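Local coordinates for thermotoga maritima TmcAL (Thermotoga maritima, PDB 5Y0T), which belongs to the HIGH nucleotidyl transferase family of the HUP clan and holds adenosine-5'-rp-alpha-thio-triphosphate in a pocket of its N-terminal half, at residues P71-T76 against E324-S329; G333-R338 against L385-L390; A357-V362 against L377-Q382. One frame throughout, in Å; residues are numbered along the deposited sequence.

The three contacts lie on one side of the chain's centre. Interaction 1 closes first along the sequence, bringing helix 323-332 against the short helix 72-75; interaction 2 follows, and interaction 3 is nested inside the loop closed by interaction 2. The centres of interactions 1 and 2, like those of 2 and 3, are about 9 Å apart, and those of 1 and 3 about 16 Å. Strand 337-343 pairs antiparallel with 66-70 and parallel with 361-362 in one mixed sheet. Interaction 1 thus sets helix 323-332 beside the end of strand 66-70, while interactions 2 and 3 hold helix 381-399 and the turn before it against the segments leading into strands 337-343 and 361-362.

Interaction 1: P71-T76 against E324-S329; sequences PVVFAT and EFVEKS
Val-73 and Phe-325 point tip to tip where helix 72-75 meets helix 323-332. The methyl CG2 of Val-73, anti to its own backbone N, comes to 3.4 Å from CE2 of Phe-325 and meets the ring obliquely. Phe-325 delivers that rim by carrying CG anti to its backbone N (chi1 168°). CG2 of Val-73 also lies 4.1 Å from CG2 of Val-326, so one methyl of this beta-branched residue touches both apolar neighbours, with OG of Ser-329 beside it. Phe-74 works differently: the carbonyl O of Ser-329 lies in its ring plane, 3.3 Å from CZ, where the positively polarised C-H rim suits an oxygen, while CG1 of Val-73 lies over one face toward the rim. Helix 72-75 directly follows strand 66-70 of the mixed sheet, with Pro-71 as its N-cap residue, so helix 323-332 packs against a strand-to-helix junction of the nucleotidyl transferase fold. Serine suits position 329 because it is small and can return its hydroxyl to its own helix: OG donates to the carbonyl O of Phe-325 at 2.9 Å, from above the carbonyl plane, and that oxygen also accepts a hydrogen bond from the backbone N-H of Ser-329. Helix 381-399 adjoins the pair, Glu-386 touching Phe-325 and Leu-383 touching Ser-329.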
ATOM      1  N   PRO A  71     -15.982  16.350   1.556  1.00 15.89           N
ATOM      2  CA  PRO A  71     -15.388  15.122   1.000  1.00 16.51           C
ATOM      3  C   PRO A  71     -13.868  15.149   0.970  1.00 18.11           C
ATOM      4  O   PRO A  71     -13.274  16.217   0.778  1.00 20.13           O
ATOM      5  CB  PRO A  71     -15.971  15.068  -0.425  1.00 15.29           C
ATOM      6  CG  PRO A  71     -17.366  15.674  -0.225  1.00 15.87           C
ATOM      7  CD  PRO A  71     -17.077  16.861   0.715  1.00 14.18           C
ATOM      8  N   VAL A  72     -13.259  13.985   1.167  1.00 16.93           N
ATOM      9  CA  VAL A  72     -11.797  13.847   1.242  1.00 16.69           C
ATOM     10  C   VAL A  72     -11.064  14.534   0.092  1.00 18.90           C
ATOM     11  O   VAL A  72     -10.006  15.126   0.285  1.00 18.07           O
ATOM     12  CB  VAL A  72     -11.381  12.354   1.262  1.00 17.54           C
ATOM     13  CG1 VAL A  72      -9.855  12.205   1.158  1.00 17.77           C
ATOM     14  CG2 VAL A  72     -11.926  11.667   2.519  1.00 20.34           C
ATOM     15  N   VAL A  73     -11.622  14.451  -1.111  1.00 17.58           N
ATOM     16  CA  VAL A  73     -10.934  15.005  -2.263  1.00 19.43           C
ATOM     17  C   VAL A  73     -10.726  16.527  -2.120  1.00 19.39           C
ATOM     18  O   VAL A  73      -9.791  17.073  -2.701  1.00 19.25           O
ATOM     19  CB  VAL A  73     -11.701  14.671  -3.581  1.00 19.42           C
ATOM     20  CG1 VAL A  73     -13.110  15.334  -3.597  1.00 18.08           C
ATOM     21  CG2 VAL A  73     -10.866  15.049  -4.794  1.00 19.31           C
ATOM     22  N   PHE A  74     -11.638  17.214  -1.421  1.00 17.95           N
ATOM     23  CA  PHE A  74     -11.450  18.631  -1.047  1.00 18.76           C
ATOM     24  C   PHE A  74     -10.739  18.854   0.280  1.00 20.40           C
ATOM     25  O   PHE A  74      -9.914  19.759   0.401  1.00 19.49           O
ATOM     26  CB  PHE A  74     -12.796  19.352  -1.043  1.00 17.40           C
ATOM     27  CG  PHE A  74     -13.558  19.154  -2.321  1.00 19.13           C
ATOM     28  CD1 PHE A  74     -13.107  19.733  -3.495  1.00 17.43           C
ATOM     29  CD2 PHE A  74     -14.680  18.327  -2.360  1.00 18.64           C
ATOM     30  CE1 PHE A  74     -13.786  19.524  -4.696  1.00 19.22           C
ATOM     31  CE2 PHE A  74     -15.369  18.119  -3.551  1.00 17.76           C
ATOM     32  CZ  PHE A  74     -14.915  18.713  -4.719  1.00 23.04           C
ATOM     33  N   ALA A  75     -11.095  18.051   1.283  1.00 17.13           N
ATOM     34  CA  ALA A  75     -10.575  18.239   2.642  1.00 18.31           C
ATOM     35  C   ALA A  75      -9.050  18.172   2.715  1.00 24.34           C
ATOM     36  O   ALA A  75      -8.434  18.781   3.596  1.00 22.37           O
ATOM     37  CB  ALA A  75     -11.204  17.185   3.599  1.00 21.78           C
ATOM     38  N   THR A  76      -8.448  17.373   1.835  1.00 17.73           N
ATOM     39  CA  THR A  76      -7.004  17.226   1.802  1.00 16.10           C
ATOM     40  C   THR A  76      -6.291  18.045   0.725  1.00 26.35           C
ATOM     41  O   THR A  76      -5.114  17.802   0.469  1.00 25.99           O
ATOM     42  CB  THR A  76      -6.598  15.746   1.654  1.00 24.87           C
ATOM     43  OG1 THR A  76      -7.192  15.205   0.473  1.00 24.10           O
ATOM     44  CG2 THR A  76      -7.080  14.958   2.885  1.00 28.68           C
ATOM     45  N   GLU A 324      -6.980  13.385 -13.090  1.00 26.73           N
ATOM     46  CA  GLU A 324      -8.259  13.552 -13.771  1.00 29.99           C
ATOM     47  C   GLU A 324      -9.425  13.662 -12.776  1.00 26.93           C
ATOM     48  O   GLU A 324     -10.352  14.457 -12.963  1.00 29.49           O
ATOM     49  CB  GLU A 324      -8.500  12.392 -14.744  1.00 37.05           C
ATOM     50  CG  GLU A 324      -9.818  12.509 -15.502  1.00 53.07           C
ATOM     51  CD  GLU A 324      -9.951  11.491 -16.620  1.00 66.79           C
ATOM     52  OE1 GLU A 324      -8.994  10.713 -16.843  1.00 71.95           O
ATOM     53  OE2 GLU A 324     -11.015  11.470 -17.276  1.00 70.03           O
ATOM     54  N   PHE A 325      -9.373  12.849 -11.725  1.00 24.79           N
ATOM     55  CA  PHE A 325     -10.397  12.833 -10.681  1.00 22.37           C
ATOM     56  C   PHE A 325     -10.450  14.174  -9.937  1.00 24.68           C
ATOM     57  O   PHE A 325     -11.538  14.730  -9.706  1.00 22.69           O
ATOM     58  CB  PHE A 325     -10.112  11.669  -9.727  1.00 20.63           C
ATOM     59  CG  PHE A 325     -10.911  11.694  -8.456  1.00 26.54           C
ATOM     60  CD1 PHE A 325     -12.281  11.501  -8.473  1.00 23.51           C
ATOM     61  CD2 PHE A 325     -10.273  11.852  -7.236  1.00 25.72           C
ATOM     62  CE1 PHE A 325     -13.015  11.508  -7.292  1.00 22.66           C
ATOM     63  CE2 PHE A 325     -10.996  11.851  -6.051  1.00 27.83           C
ATOM     64  CZ  PHE A 325     -12.367  11.675  -6.076  1.00 24.28           C
ATOM     65  N   VAL A 326      -9.288  14.716  -9.583  1.00 21.70           N
ATOM     66  CA  VAL A 326      -9.269  16.008  -8.883  1.00 25.74           C
ATOM     67  C   VAL A 326      -9.696  17.140  -9.828  1.00 23.80           C
ATOM     68  O   VAL A 326     -10.398  18.073  -9.420  1.00 23.12           O
ATOM     69  CB  VAL A 326      -7.879  16.318  -8.272  1.00 28.97           C
ATOM     70  CG1 VAL A 326      -7.856  17.700  -7.658  1.00 29.86           C
ATOM     71  CG2 VAL A 326      -7.540  15.293  -7.216  1.00 23.65           C
ATOM     72  N   GLU A 327      -9.307  17.046 -11.096  1.00 26.52           N
ATOM     73  CA  GLU A 327      -9.705  18.055 -12.069  1.00 29.36           C
ATOM     74  C   GLU A 327     -11.230  18.112 -12.201  1.00 26.97           C
ATOM     75  O   GLU A 327     -11.818  19.189 -12.206  1.00 23.27           O
ATOM     76  CB  GLU A 327      -9.068  17.784 -13.432  1.00 27.01           C
ATOM     77  CG  GLU A 327      -9.539  18.744 -14.525  1.00 33.31           C
ATOM     78  CD  GLU A 327      -9.057  20.164 -14.291  1.00 52.04           C
ATOM     79  OE1 GLU A 327      -8.074  20.343 -13.532  1.00 56.74           O
ATOM     80  OE2 GLU A 327      -9.658  21.100 -14.864  1.00 57.07           O
ATOM     81  N   LYS A 328     -11.863  16.955 -12.321  1.00 27.61           N
ATOM     82  CA  LYS A 328     -13.320  16.907 -12.381  1.00 27.48           C
ATOM     83  C   LYS A 328     -13.962  17.378 -11.073  1.00 24.01           C
ATOM     84  O   LYS A 328     -14.980  18.082 -11.088  1.00 24.23           O
ATOM     85  CB  LYS A 328     -13.801  15.492 -12.706  1.00 31.61           C
ATOM     86  CG  LYS A 328     -13.635  15.091 -14.168  1.00 44.00           C
ATOM     87  CD  LYS A 328     -14.354  13.777 -14.457  1.00 55.36           C
ATOM     88  CE  LYS A 328     -15.864  13.907 -14.243  1.00 61.03           C
ATOM     89  NZ  LYS A 328     -16.619  12.663 -14.608  1.00 61.49           N
ATOM     90  N   SER A 329     -13.387  16.982  -9.942  1.00 22.26           N
ATOM     91  CA  SER A 329     -13.940  17.407  -8.656  1.00 19.50           C
ATOM     92  C   SER A 329     -13.828  18.927  -8.491  1.00 23.73           C
ATOM     93  O   SER A 329     -14.708  19.555  -7.908  1.00 24.27           O
ATOM     94  CB  SER A 329     -13.238  16.704  -7.493  1.00 25.48           C
ATOM     95  OG  SER A 329     -13.378  15.292  -7.570  1.00 23.63           O
TER

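Interaction 2: G333-R338 against L385-L390; sequences GPQYIR and LEQIDL. With EDO (1,2-ethanediol), chain G.
Gln-387 reaches from helix 381-399 to the turn that links helix 323-332 to strand 337-343, part of the mixed sheet of this HUP-clan nucleotidyl transferase fold. Its CB lies at the edge of the Tyr-336 ring, 3.7 Å from CE2. From there CG runs anti to the carbonyl carbon and the chain stays extended, carrying the amide away from the helix to the backbone of the turn. At the tip both polar atoms are used. OE1 accepts a hydrogen bond from the backbone N-H of Gln-335 at 2.9 Å, on a lone pair but bent at the hydrogen (144°). NE2 donates to the carbonyl O of Gly-333 at 3.0 Å, nearly straight (166°) though from above the carbonyl plane. Glutamine suits this buried place because one uncharged group supplies a donor and an acceptor to the main chain. NE2 also has a weak hydrogen bond to OG of Ser-329.

The carbonyl O of Gly-333 is gripped twice, since Gln-335 folds back at chi2 and its NE2 donates to it as well as to O2 of a 1,2-ethanediol; OE1 of Gln-335 accepts from the backbone N-H of Asp-380. Gly-333 leaves the helix with positive phi, where a CB would press on the preceding carbonyl O and on CD of Pro-334.

Tyr-336 directs its hydroxyl to Asp-391, its hydrogen-bond partner further along helix 381-399. Over its ring, CD1 of Ile-388 stands 4.2 Å from the centroid, only 4° off the normal: a CH-pi contact placed almost exactly above the ring centre.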
ATOM      1  N   GLY A 333     -17.385  20.027  -8.660  1.00 21.80           N
ATOM      2  CA  GLY A 333     -17.621  20.082  -7.226  1.00 18.75           C
ATOM      3  C   GLY A 333     -18.034  18.757  -6.612  1.00 22.29           C
ATOM      4  O   GLY A 333     -18.034  17.708  -7.279  1.00 21.75           O
ATOM      5  N   PRO A 334     -18.389  18.788  -5.325  1.00 18.89           N
ATOM      6  CA  PRO A 334     -18.957  17.643  -4.596  1.00 19.16           C
ATOM      7  C   PRO A 334     -20.277  17.223  -5.212  1.00 20.69           C
ATOM      8  O   PRO A 334     -21.032  18.086  -5.676  1.00 19.88           O
ATOM      9  CB  PRO A 334     -19.164  18.192  -3.174  1.00 20.41           C
ATOM     10  CG  PRO A 334     -19.354  19.680  -3.392  1.00 17.67           C
ATOM     11  CD  PRO A 334     -18.357  20.004  -4.498  1.00 18.94           C
ATOM     12  N   GLN A 335     -20.522  15.919  -5.292  1.00 16.31           N
ATOM     13  CA  GLN A 335     -21.747  15.429  -5.897  1.00 21.30           C
ATOM     14  C   GLN A 335     -22.802  15.027  -4.858  1.00 17.95           C
ATOM     15  O   GLN A 335     -23.882  14.575  -5.223  1.00 17.53           O
ATOM     16  CB  GLN A 335     -21.425  14.257  -6.838  1.00 21.49           C
ATOM     17  CG  GLN A 335     -20.486  14.669  -7.992  1.00 15.54           C
ATOM     18  CD  GLN A 335     -21.072  15.783  -8.853  1.00 21.88           C
ATOM     19  OE1 GLN A 335     -22.141  15.624  -9.427  1.00 22.26           O
ATOM     20  NE2 GLN A 335     -20.365  16.920  -8.945  1.00 20.12           N
ATOM     21  N   TYR A 336     -22.502  15.186  -3.567  1.00 14.79           N
ATOM     22  CA  TYR A 336     -23.474  14.800  -2.533  1.00 18.74           C
ATOM     23  C   TYR A 336     -23.242  15.617  -1.270  1.00 16.03           C
ATOM     24  O   TYR A 336     -22.158  16.174  -1.056  1.00 18.81           O
ATOM     25  CB  TYR A 336     -23.372  13.283  -2.181  1.00 20.24           C
ATOM     26  CG  TYR A 336     -21.937  12.885  -1.898  1.00 18.89           C
ATOM     27  CD1 TYR A 336     -21.372  13.059  -0.637  1.00 20.44           C
ATOM     28  CD2 TYR A 336     -21.122  12.401  -2.918  1.00 20.29           C
ATOM     29  CE1 TYR A 336     -20.038  12.744  -0.398  1.00 16.61           C
ATOM     30  CE2 TYR A 336     -19.799  12.086  -2.685  1.00 16.62           C
ATOM     31  CZ  TYR A 336     -19.259  12.241  -1.436  1.00 18.87           C
ATOM     32  OH  TYR A 336     -17.922  11.930  -1.243  1.00 21.93           O
ATOM     33  N   ILE A 337     -24.263  15.668  -0.437  1.00 18.33           N
ATOM     34  CA  ILE A 337     -24.130  16.230   0.889  1.00 18.56           C
ATOM     35  C   ILE A 337     -24.174  15.087   1.896  1.00 19.06           C
ATOM     36  O   ILE A 337     -25.211  14.447   2.054  1.00 19.76           O
ATOM     37  CB  ILE A 337     -25.254  17.238   1.193  1.00 22.07           C
ATOM     38  CG1 ILE A 337     -25.157  18.436   0.236  1.00 20.44           C
ATOM     39  CG2 ILE A 337     -25.133  17.709   2.638  1.00 22.00           C
ATOM     40  CD1 ILE A 337     -26.456  19.253   0.120  1.00 17.81           C
ATOM     41  N   ARG A 338     -23.060  14.841   2.581  1.00 18.48           N
ATOM     42  CA  ARG A 338     -22.999  13.756   3.568  1.00 17.29           C
ATOM     43  C   ARG A 338     -23.333  14.308   4.956  1.00 19.76           C
ATOM     44  O   ARG A 338     -22.657  15.203   5.429  1.00 16.61           O
ATOM     45  CB  ARG A 338     -21.605  13.096   3.582  1.00 20.27           C
ATOM     46  CG  ARG A 338     -21.378  12.117   4.766  1.00 19.58           C
ATOM     47  CD  ARG A 338     -21.980  10.730   4.495  1.00 23.22           C
ATOM     48  NE  ARG A 338     -21.788   9.824   5.638  1.00 20.33           N
ATOM     49  CZ  ARG A 338     -20.681   9.115   5.841  1.00 25.02           C
ATOM     50  NH1 ARG A 338     -19.679   9.184   4.966  1.00 19.52           N
ATOM     51  NH2 ARG A 338     -20.585   8.315   6.899  1.00 20.87           N
ATOM     52  N   LEU A 385     -19.741   8.388  -7.376  1.00 21.35           N
ATOM     53  CA  LEU A 385     -19.255   7.106  -6.882  1.00 22.69           C
ATOM     54  C   LEU A 385     -17.775   7.157  -6.509  1.00 20.76           C
ATOM     55  O   LEU A 385     -17.387   6.624  -5.470  1.00 21.47           O
ATOM     56  CB  LEU A 385     -19.506   5.995  -7.919  1.00 19.63           C
ATOM     57  CG  LEU A 385     -20.983   5.641  -8.123  1.00 17.94           C
ATOM     58  CD1 LEU A 385     -21.167   4.636  -9.288  1.00 20.80           C
ATOM     59  CD2 LEU A 385     -21.608   5.100  -6.846  1.00 19.80           C
ATOM     60  N   GLU A 386     -16.948   7.795  -7.341  1.00 21.11           N
ATOM     61  CA  GLU A 386     -15.520   7.943  -7.026  1.00 21.14           C
ATOM     62  C   GLU A 386     -15.277   8.780  -5.780  1.00 18.10           C
ATOM     63  O   GLU A 386     -14.449   8.417  -4.931  1.00 18.78           O
ATOM     64  CB  GLU A 386     -14.759   8.543  -8.226  1.00 19.85           C
ATOM     65  CG  GLU A 386     -14.760   7.585  -9.413  1.00 28.92           C
ATOM     66  CD  GLU A 386     -13.974   8.082 -10.622  1.00 41.47           C
ATOM     67  OE1 GLU A 386     -13.376   9.172 -10.558  1.00 43.43           O
ATOM     68  OE2 GLU A 386     -13.959   7.368 -11.645  1.00 45.70           O
ATOM     69  N   GLN A 387     -16.006   9.883  -5.645  1.00 18.44           N
ATOM     70  CA  GLN A 387     -15.842  10.729  -4.477  1.00 16.05           C
ATOM     71  C   GLN A 387     -16.205   9.985  -3.196  1.00 14.86           C
ATOM     72  O   GLN A 387     -15.432   9.986  -2.228  1.00 18.87           O
ATOM     73  CB  GLN A 387     -16.688  12.011  -4.610  1.00 17.95           C
ATOM     74  CG  GLN A 387     -16.143  13.002  -5.626  1.00 20.73           C
ATOM     75  CD  GLN A 387     -17.018  14.245  -5.785  1.00 18.35           C
ATOM     76  OE1 GLN A 387     -18.163  14.278  -5.332  1.00 18.94           O
ATOM     77  NE2 GLN A 387     -16.469  15.277  -6.420  1.00 16.32           N
ATOM     78  N   ILE A 388     -17.368   9.333  -3.176  1.00 16.70           N
ATOM     79  CA  ILE A 388     -17.829   8.736  -1.925  1.00 17.90           C
ATOM     80  C   ILE A 388     -17.025   7.463  -1.602  1.00 18.92           C
ATOM     81  O   ILE A 388     -16.790   7.157  -0.428  1.00 18.27           O
ATOM     82  CB  ILE A 388     -19.358   8.464  -1.956  1.00 19.27           C
ATOM     83  CG1 ILE A 388     -19.938   8.481  -0.539  1.00 22.40           C
ATOM     84  CG2 ILE A 388     -19.707   7.144  -2.704  1.00 16.03           C
ATOM     85  CD1 ILE A 388     -21.470   8.621  -0.526  1.00 24.99           C
ATOM     86  N   ASP A 389     -16.541   6.773  -2.634  1.00 21.00           N
ATOM     87  CA  ASP A 389     -15.644   5.635  -2.445  1.00 22.36           C
ATOM     88  C   ASP A 389     -14.347   6.077  -1.748  1.00 20.71           C
ATOM     89  O   ASP A 389     -13.822   5.376  -0.871  1.00 16.97           O
ATOM     90  CB  ASP A 389     -15.321   4.975  -3.786  1.00 21.40           C
ATOM     91  CG  ASP A 389     -14.242   3.899  -3.662  1.00 31.12           C
ATOM     92  OD1 ASP A 389     -14.559   2.797  -3.171  1.00 29.71           O
ATOM     93  OD2 ASP A 389     -13.078   4.171  -4.035  1.00 27.60           O
ATOM     94  N   LEU A 390     -13.856   7.255  -2.109  1.00 20.25           N
ATOM     95  CA  LEU A 390     -12.676   7.815  -1.443  1.00 18.19           C
ATOM     96  C   LEU A 390     -12.972   8.142   0.017  1.00 20.84           C
ATOM     97  O   LEU A 390     -12.158   7.838   0.906  1.00 19.60           O
ATOM     98  CB  LEU A 390     -12.177   9.058  -2.197  1.00 16.95           C
ATOM     99  CG  LEU A 390     -11.013   9.811  -1.550  1.00 19.88           C
ATOM    100  CD1 LEU A 390      -9.804   8.874  -1.296  1.00 20.61           C
ATOM    101  CD2 LEU A 390     -10.610  10.999  -2.386  1.00 17.11           C
TER
HETATM  102  C1  EDO G1003     -23.760  18.385  -9.372  1.00 34.59           C
HETATM  103  O1  EDO G1003     -24.961  18.357 -10.167  1.00 45.90           O
HETATM  104  C2  EDO G1003     -22.821  19.479  -9.887  1.00 33.06           C
HETATM  105  O2  EDO G1003     -21.949  18.936 -10.908  1.00 30.77           O

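Interaction 3: A357-V362 against L377-Q382; sequences AKLPIV and LPVDKQ. With EDO (1,2-ethanediol), chain G.
Apolar contact accounts for the meeting of 357-362 with 377-382; no hydrogen bond crosses between them. Leu-377 leans its CD1 methyl onto the main chain at the Leu-359 to Pro-360 junction, 3.3 Å from C of Leu-359, and this methyl also lies 3.9 Å from CD of Pro-360. The other branch, CD2, lies 3.8 Å from the carbonyl O of Lys-358, so both methyls of the fork rest on the backbone of 358-360. Val-379 meets Pro-360 tip to tip: its CG1, anti to the carbonyl carbon (chi1 -59°), approaches CD of the proline ring at 3.6 Å. The compact, rigid ring suits a place that receives two side chains from one partner.

Hydrogen bonding shapes 377-382 from within. Pro-378 is the centre of an inverse gamma turn, in which the backbone N of Val-379 donates to the carbonyl O of Leu-377 at 2.7 Å. Asp-380 then N-caps helix 381-399, its OD1 accepting a hydrogen bond from the backbone N-H of Leu-383. Charge enters through OD2 of Asp-380, which forms salt bridges with Lys-328 and Lys-332.

A 1,2-ethanediol, presumably a crystallisation additive, touches both segments: O1 makes a weak hydrogen bond to the carbonyl O of Pro-378, and C1 packs 3.6 Å from CD2 of Leu-359.

The approach to strand 361-362 and the approach to a helix thus meet through apolar, non-directional contact, the hydrogen bonds lying within the gamma turn and at the helix cap.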
ATOM      1  N   ALA A 357     -32.210  21.504  -1.330  1.00 20.42           N
ATOM      2  CA  ALA A 357     -30.801  21.222  -1.625  1.00 20.27           C
ATOM      3  C   ALA A 357     -30.586  20.964  -3.109  1.00 23.00           C
ATOM      4  O   ALA A 357     -31.489  20.501  -3.794  1.00 21.70           O
ATOM      5  CB  ALA A 357     -30.299  20.045  -0.825  1.00 19.33           C
ATOM      6  N   LYS A 358     -29.394  21.299  -3.597  1.00 19.07           N
ATOM      7  CA  LYS A 358     -29.050  21.118  -5.005  1.00 23.76           C
ATOM      8  C   LYS A 358     -28.207  19.870  -5.231  1.00 25.41           C
ATOM      9  O   LYS A 358     -27.823  19.598  -6.356  1.00 23.15           O
ATOM     10  CB  LYS A 358     -28.288  22.344  -5.541  1.00 24.87           C
ATOM     11  CG  LYS A 358     -28.882  23.704  -5.151  1.00 39.86           C
ATOM     12  CD  LYS A 358     -27.864  24.832  -5.398  1.00 45.79           C
ATOM     13  CE  LYS A 358     -28.329  26.155  -4.800  1.00 50.98           C
ATOM     14  NZ  LYS A 358     -27.562  27.302  -5.366  1.00 55.17           N
ATOM     15  N   LEU A 359     -27.879  19.154  -4.152  1.00 23.44           N
ATOM     16  CA  LEU A 359     -27.164  17.878  -4.238  1.00 23.19           C
ATOM     17  C   LEU A 359     -27.930  16.842  -3.430  1.00 24.05           C
ATOM     18  O   LEU A 359     -28.595  17.205  -2.463  1.00 19.73           O
ATOM     19  CB  LEU A 359     -25.730  17.994  -3.694  1.00 14.42           C
ATOM     20  CG  LEU A 359     -24.710  18.859  -4.445  1.00 20.52           C
ATOM     21  CD1 LEU A 359     -23.406  18.951  -3.655  1.00 15.98           C
ATOM     22  CD2 LEU A 359     -24.468  18.259  -5.827  1.00 22.56           C
ATOM     23  N   PRO A 360     -27.827  15.553  -3.808  1.00 21.45           N
ATOM     24  CA  PRO A 360     -28.465  14.466  -3.053  1.00 21.89           C
ATOM     25  C   PRO A 360     -27.947  14.428  -1.621  1.00 21.25           C
ATOM     26  O   PRO A 360     -26.753  14.614  -1.405  1.00 24.04           O
ATOM     27  CB  PRO A 360     -28.042  13.199  -3.817  1.00 21.72           C
ATOM     28  CG  PRO A 360     -27.684  13.677  -5.174  1.00 26.23           C
ATOM     29  CD  PRO A 360     -27.089  15.043  -4.975  1.00 21.34           C
ATOM     30  N   ILE A 361     -28.835  14.205  -0.663  1.00 17.77           N
ATOM     31  CA  ILE A 361     -28.440  14.150   0.739  1.00 18.08           C
ATOM     32  C   ILE A 361     -28.281  12.693   1.162  1.00 25.19           C
ATOM     33  O   ILE A 361     -29.190  11.885   0.975  1.00 22.28           O
ATOM     34  CB  ILE A 361     -29.483  14.862   1.628  1.00 19.80           C
ATOM     35  CG1 ILE A 361     -29.459  16.364   1.341  1.00 26.25           C
ATOM     36  CG2 ILE A 361     -29.223  14.596   3.104  1.00 20.37           C
ATOM     37  CD1 ILE A 361     -30.742  17.075   1.722  1.00 24.42           C
ATOM     38  N   VAL A 362     -27.117  12.361   1.706  1.00 19.86           N
ATOM     39  CA  VAL A 362     -26.842  11.010   2.185  1.00 20.70           C
ATOM     40  C   VAL A 362     -26.846  11.018   3.711  1.00 25.47           C
ATOM     41  O   VAL A 362     -26.006  11.666   4.322  1.00 21.39           O
ATOM     42  CB  VAL A 362     -25.474  10.485   1.664  1.00 21.91           C
ATOM     43  CG1 VAL A 362     -25.168   9.089   2.230  1.00 22.92           C
ATOM     44  CG2 VAL A 362     -25.447  10.476   0.134  1.00 17.84           C
ATOM     45  N   LEU A 377     -31.747  14.984  -9.222  1.00 23.04           N
ATOM     46  CA  LEU A 377     -30.692  15.980  -9.392  1.00 24.23           C
ATOM     47  C   LEU A 377     -29.658  15.488 -10.397  1.00 23.03           C
ATOM     48  O   LEU A 377     -29.195  14.364 -10.294  1.00 21.10           O
ATOM     49  CB  LEU A 377     -30.029  16.284  -8.037  1.00 23.41           C
ATOM     50  CG  LEU A 377     -30.969  17.019  -7.068  1.00 27.94           C
ATOM     51  CD1 LEU A 377     -30.428  17.042  -5.647  1.00 23.64           C
ATOM     52  CD2 LEU A 377     -31.207  18.440  -7.558  1.00 25.43           C
ATOM     53  N   PRO A 378     -29.276  16.340 -11.359  1.00 25.70           N
ATOM     54  CA  PRO A 378     -28.457  15.849 -12.475  1.00 23.33           C
ATOM     55  C   PRO A 378     -26.980  15.755 -12.124  1.00 24.78           C
ATOM     56  O   PRO A 378     -26.140  16.419 -12.737  1.00 22.09           O
ATOM     57  CB  PRO A 378     -28.701  16.899 -13.562  1.00 29.29           C
ATOM     58  CG  PRO A 378     -28.924  18.163 -12.780  1.00 26.26           C
ATOM     59  CD  PRO A 378     -29.692  17.741 -11.548  1.00 27.06           C
ATOM     60  N   VAL A 379     -26.663  14.937 -11.133  1.00 21.34           N
ATOM     61  CA  VAL A 379     -25.275  14.789 -10.708  1.00 22.49           C
ATOM     62  C   VAL A 379     -24.479  13.942 -11.701  1.00 25.74           C
ATOM     63  O   VAL A 379     -25.036  13.252 -12.569  1.00 22.99           O
ATOM     64  CB  VAL A 379     -25.190  14.172  -9.305  1.00 19.33           C
ATOM     65  CG1 VAL A 379     -25.916  15.051  -8.326  1.00 19.76           C
ATOM     66  CG2 VAL A 379     -25.840  12.775  -9.298  1.00 24.27           C
ATOM     67  N   ASP A 380     -23.162  14.030 -11.588  1.00 22.74           N
ATOM     68  CA  ASP A 380     -22.268  13.171 -12.345  1.00 25.89           C
ATOM     69  C   ASP A 380     -22.157  11.868 -11.567  1.00 24.09           C
ATOM     70  O   ASP A 380     -21.581  11.831 -10.474  1.00 20.66           O
ATOM     71  CB  ASP A 380     -20.910  13.858 -12.505  1.00 21.33           C
ATOM     72  CG  ASP A 380     -19.915  13.055 -13.324  1.00 24.53           C
ATOM     73  OD1 ASP A 380     -19.898  11.816 -13.233  1.00 25.46           O
ATOM     74  OD2 ASP A 380     -19.120  13.694 -14.042  1.00 24.36           O
ATOM     75  N   LYS A 381     -22.672  10.787 -12.143  1.00 23.02           N
ATOM     76  CA  LYS A 381     -22.814   9.544 -11.387  1.00 24.16           C
ATOM     77  C   LYS A 381     -21.463   8.909 -11.100  1.00 21.77           C
ATOM     78  O   LYS A 381     -21.189   8.492  -9.964  1.00 24.72           O
ATOM     79  CB  LYS A 381     -23.721   8.557 -12.132  1.00 27.80           C
ATOM     80  CG  LYS A 381     -25.195   8.961 -12.090  1.00 34.44           C
ATOM     81  CD  LYS A 381     -26.095   7.772 -12.401  1.00 48.08           C
ATOM     82  CE  LYS A 381     -27.535   8.020 -11.960  1.00 47.49           C
ATOM     83  NZ  LYS A 381     -28.209   9.025 -12.817  1.00 52.04           N
ATOM     84  N   GLN A 382     -20.606   8.847 -12.111  1.00 23.12           N
ATOM     85  CA  GLN A 382     -19.297   8.232 -11.900  1.00 27.22           C
ATOM     86  C   GLN A 382     -18.473   9.045 -10.897  1.00 23.39           C
ATOM     87  O   GLN A 382     -17.820   8.478 -10.033  1.00 24.93           O
ATOM     88  CB  GLN A 382     -18.542   8.072 -13.223  1.00 33.71           C
ATOM     89  CG  GLN A 382     -17.353   7.097 -13.135  1.00 43.69           C
ATOM     90  CD  GLN A 382     -17.643   5.864 -12.257  1.00 54.22           C
ATOM     91  OE1 GLN A 382     -16.938   5.614 -11.271  1.00 58.14           O
ATOM     92  NE2 GLN A 382     -18.677   5.092 -12.618  1.00 47.18           N
TER
HETATM   93  C1  EDO G1003     -23.760  18.385  -9.372  1.00 34.59           C
HETATM   94  O1  EDO G1003     -24.961  18.357 -10.167  1.00 45.90           O
HETATM   95  C2  EDO G1003     -22.821  19.479  -9.887  1.00 33.06           C
HETATM   96  O2  EDO G1003     -21.949  18.936 -10.908  1.00 30.77           O